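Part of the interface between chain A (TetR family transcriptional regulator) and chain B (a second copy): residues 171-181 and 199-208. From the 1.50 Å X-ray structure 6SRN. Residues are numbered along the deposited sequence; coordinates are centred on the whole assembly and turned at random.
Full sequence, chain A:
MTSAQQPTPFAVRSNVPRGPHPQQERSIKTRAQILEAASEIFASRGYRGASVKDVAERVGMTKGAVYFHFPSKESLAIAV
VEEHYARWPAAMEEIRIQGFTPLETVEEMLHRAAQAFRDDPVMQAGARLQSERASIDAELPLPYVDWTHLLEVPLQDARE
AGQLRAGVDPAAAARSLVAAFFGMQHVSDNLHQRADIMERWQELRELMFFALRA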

# COMPACT_ATOMS: atom_id res chain seq x y z
N ALA A 171 18.68 -6.57 -5.39
CA ALA A 171 18.17 -5.36 -4.74
C ALA A 171 16.80 -5.04 -5.32
O ALA A 171 15.86 -4.67 -4.60
N ALA A 172 16.65 -5.22 -6.62
CA ALA A 172 15.37 -4.99 -7.26
C ALA A 172 14.32 -5.97 -6.82
O ALA A 172 13.18 -5.59 -6.60
N ALA A 173 14.69 -7.23 -6.68
CA ALA A 173 13.79 -8.26 -6.19
C ALA A 173 13.34 -7.98 -4.76
O ALA A 173 12.17 -8.18 -4.45
N ALA A 174 14.23 -7.48 -3.93
CA ALA A 174 13.90 -7.18 -2.56
C ALA A 174 12.89 -6.03 -2.57
O ALA A 174 11.90 -6.08 -1.87
N ARG A 175 13.18 -4.96 -3.30
CA ARG A 175 12.21 -3.87 -3.38
C ARG A 175 10.85 -4.32 -3.88
O ARG A 175 9.81 -3.92 -3.33
N SER A 176 10.83 -5.11 -4.93
CA SER A 176 9.57 -5.57 -5.56
C SER A 176 8.77 -6.41 -4.58
O SER A 176 7.54 -6.32 -4.47
N LEU A 177 9.46 -7.32 -3.91
CA LEU A 177 8.80 -8.19 -2.94
C LEU A 177 8.18 -7.40 -1.78
O LEU A 177 7.03 -7.60 -1.35
N VAL A 178 8.94 -6.46 -1.26
CA VAL A 178 8.45 -5.67 -0.11
C VAL A 178 7.26 -4.82 -0.55
O VAL A 178 6.24 -4.76 0.13
N ALA A 179 7.38 -4.13 -1.68
CA ALA A 179 6.27 -3.28 -2.14
C ALA A 179 5.04 -4.12 -2.46
O ALA A 179 3.91 -3.75 -2.09
N ALA A 180 5.22 -5.24 -3.15
CA ALA A 180 4.07 -6.10 -3.49
C ALA A 180 3.38 -6.67 -2.24
O ALA A 180 2.15 -6.71 -2.14
N PHE A 181 4.19 -7.19 -1.32
CA PHE A 181 3.67 -7.73 -0.08
C PHE A 181 2.95 -6.62 0.72
O PHE A 181 1.84 -6.79 1.20
N GLU B 199 10.81 3.43 -12.65
CA GLU B 199 11.81 2.39 -12.44
C GLU B 199 11.31 1.33 -11.50
O GLU B 199 11.69 0.16 -11.64
N ARG B 200 10.61 1.74 -10.44
CA ARG B 200 10.10 0.78 -9.46
C ARG B 200 9.06 -0.11 -10.13
O ARG B 200 8.99 -1.31 -9.87
N TRP B 201 8.19 0.48 -10.94
CA TRP B 201 7.20 -0.32 -11.69
C TRP B 201 7.87 -1.26 -12.69
O TRP B 201 7.52 -2.39 -12.74
N GLN B 202 8.86 -0.77 -13.42
CA GLN B 202 9.54 -1.64 -14.38
C GLN B 202 10.08 -2.89 -13.76
O GLN B 202 9.88 -3.98 -14.27
N GLU B 203 10.74 -2.75 -12.61
CA GLU B 203 11.39 -3.94 -12.06
C GLU B 203 10.37 -4.93 -11.49
O GLU B 203 10.60 -6.12 -11.52
N LEU B 204 9.27 -4.45 -10.95
CA LEU B 204 8.24 -5.32 -10.41
C LEU B 204 7.38 -5.92 -11.57
O LEU B 204 7.09 -7.12 -11.53
N ARG B 205 6.98 -5.10 -12.52
CA ARG B 205 6.22 -5.52 -13.72
C ARG B 205 6.98 -6.61 -14.46
O ARG B 205 6.37 -7.61 -14.94
N GLU B 206 8.29 -6.50 -14.54
CA GLU B 206 9.06 -7.54 -15.25
C GLU B 206 8.82 -8.91 -14.61
O GLU B 206 8.61 -9.93 -15.32
N LEU B 207 8.83 -8.95 -13.30
CA LEU B 207 8.55 -10.21 -12.62
C LEU B 207 7.10 -10.66 -12.81
O LEU B 207 6.83 -11.81 -13.15
N MET B 208 6.15 -9.75 -12.62
CA MET B 208 4.74 -10.15 -12.67
C MET B 208 4.38 -10.63 -14.04
O MET B 208 3.71 -11.64 -14.15

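Two helices cross almost at right angles (86°), their axes 9.1 Å apart at closest approach, so the contact is concentrated around one crossing point. Ser176(A) sits there, its CA 5.0 Å from the CA of Leu204(B), and small residues flank it along its helix: Ala172(A) and Ala180(A) both direct CB toward the partner.

The charged part of the contact centres on Glu203(B), which points in with chi1 p and chi2 t and serves two arginines, one from each chain. Arg175(A), pointing toward the other helix in an m, t, m conformation, meets the carboxylate with the edge of its guanidinium: NE donates to Glu203(B) OE2 at 2.9 Å and NH2 to Glu203(B) OE1 at 3.0 Å, a two-pronged salt bridge with nearly straight hydrogen bonds. Arg200(B) starts sideways, but its m, m, p rotamer brings its end nearer, and it repeats the pattern within its own chain, NE to Glu203(B) OE2 at 2.9 Å and NH2 to Glu203(B) OE1 at 3.0 Å. Sharing one acceptor leaves Arg175(A) NE 3.5 Å from Arg200(B) NE; both guanidinium groups bind the same carboxylate, whose negative charge offsets the repulsion between them. Ala172(A) CB packs 3.6 Å from Glu203(B) OE1.

Two waters serve the Ser176(A) hydroxyl, whose chi1 is m. Water 1 accepts from Ser176(A) OG at 3.3 Å and donates to Arg200(B) O at 2.9 Å and Glu203(B) OE2 at 2.8 Å. Water 2 donates to Ser176(A) OG at 2.8 Å and to Glu203(B) O at 3.0 Å.

Close packing completes the contact. Ser176(A) OG lies in van der Waals contact with Leu204(B) CA at 3.4 Å, while Ser176(A) CB meets Leu207(B) CD1 (m, t) at 3.9 Å. Leu204(B), sideways with rotamer t, p, places CD1 4.4 Å from Ala180(A) CB. The pattern is small residues at the crossing, a shared carboxylate, and waters linking the serine to the partner helix.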

# COMPACT_ATOMS: atom_id res chain seq x y z
CB ALA A 171 19.12 -4.21 -4.97
CB ALA A 172 15.53 -5.02 -8.75
CB ALA A 173 14.44 -9.62 -6.29
CB ALA A 174 15.14 -6.78 -1.78
CB ARG A 175 12.71 -2.76 -4.29
CG ARG A 175 13.84 -1.92 -3.72
CD ARG A 175 14.20 -0.79 -4.66
NE ARG A 175 14.74 -1.18 -5.96
CZ ARG A 175 16.05 -1.29 -6.24
NH1 ARG A 175 16.97 -1.16 -5.29
NH2 ARG A 175 16.40 -1.60 -7.46
CB SER A 176 9.83 -6.33 -6.84
OG SER A 176 10.44 -5.48 -7.84
CB LEU A 177 9.75 -9.23 -2.38
CG LEU A 177 9.96 -10.44 -3.28
CD1 LEU A 177 11.21 -11.18 -2.78
CD2 LEU A 177 8.76 -11.35 -3.39
CB VAL A 178 9.56 -4.84 0.54
CG1 VAL A 178 9.02 -3.77 1.52
CG2 VAL A 178 10.57 -5.75 1.22
CB ALA A 179 6.67 -2.51 -3.37
CB ALA A 180 4.49 -7.17 -4.38
CB PHE A 181 4.80 -8.36 0.76
CG PHE A 181 4.30 -9.02 2.01
CD1 PHE A 181 3.96 -8.25 3.11
CD2 PHE A 181 4.02 -10.37 2.03
CE1 PHE A 181 3.44 -8.82 4.24
CE2 PHE A 181 3.47 -10.95 3.16
CZ PHE A 181 3.21 -10.17 4.28
CB GLU B 199 13.07 3.03 -11.82
CG GLU B 199 13.76 4.09 -12.62
CD GLU B 199 13.40 5.48 -12.09
OE1 GLU B 199 12.28 5.83 -12.39
OE2 GLU B 199 14.20 6.20 -11.38
CB ARG B 200 9.54 1.53 -8.24
CG ARG B 200 10.52 2.41 -7.49
CD ARG B 200 11.59 1.65 -6.72
NE ARG B 200 12.62 1.09 -7.58
CZ ARG B 200 13.61 1.79 -8.12
NH1 ARG B 200 13.77 3.11 -7.88
NH2 ARG B 200 14.46 1.17 -8.91
CB TRP B 201 6.14 0.57 -12.33
CG TRP B 201 5.11 -0.23 -13.08
CD1 TRP B 201 4.76 -0.03 -14.39
CD2 TRP B 201 4.37 -1.38 -12.61
NE1 TRP B 201 3.82 -0.96 -14.74
CE2 TRP B 201 3.57 -1.81 -13.69
CE3 TRP B 201 4.30 -2.07 -11.40
CZ2 TRP B 201 2.71 -2.91 -13.60
CZ3 TRP B 201 3.48 -3.19 -11.30
CH2 TRP B 201 2.67 -3.57 -12.40
CB GLN B 202 10.66 -0.89 -15.08
CG GLN B 202 11.46 -1.72 -16.09
CD GLN B 202 10.56 -2.59 -16.99
OE1 GLN B 202 9.63 -2.08 -17.63
NE2 GLN B 202 10.86 -3.91 -17.08
CB GLU B 203 12.45 -3.53 -11.04
CG GLU B 203 11.95 -2.92 -9.76
CD GLU B 203 12.99 -2.13 -8.98
OE1 GLU B 203 14.15 -1.81 -9.43
OE2 GLU B 203 12.61 -1.77 -7.85
CB LEU B 204 7.33 -4.50 -9.47
CG LEU B 204 6.03 -5.17 -9.01
CD1 LEU B 204 6.31 -6.45 -8.27
CD2 LEU B 204 5.24 -4.18 -8.12
CB ARG B 205 6.08 -4.27 -14.56
CG ARG B 205 5.44 -4.23 -15.89
CD ARG B 205 5.98 -2.89 -16.39
NE ARG B 205 6.91 -3.09 -17.48
CZ ARG B 205 6.54 -3.57 -18.65
NH1 ARG B 205 5.27 -3.93 -18.87
NH2 ARG B 205 7.43 -3.69 -19.60
CB GLU B 206 10.55 -7.17 -15.33
CG GLU B 206 11.34 -8.07 -16.29
CD GLU B 206 11.74 -9.42 -15.74
OE1 GLU B 206 11.87 -9.64 -14.50
OE2 GLU B 206 12.01 -10.32 -16.60
CB LEU B 207 8.79 -10.06 -11.12
CG LEU B 207 10.19 -9.67 -10.66
CD1 LEU B 207 10.20 -9.46 -9.15
CD2 LEU B 207 11.21 -10.71 -11.06
CB MET B 208 3.85 -8.98 -12.27
CG MET B 208 4.24 -8.53 -10.88
SD MET B 208 3.53 -9.56 -9.62
CE MET B 208 1.73 -9.31 -9.74
O HOH W 1 9.93 -2.30 -7.29
O HOH W 2 12.49 -6.76 -9.25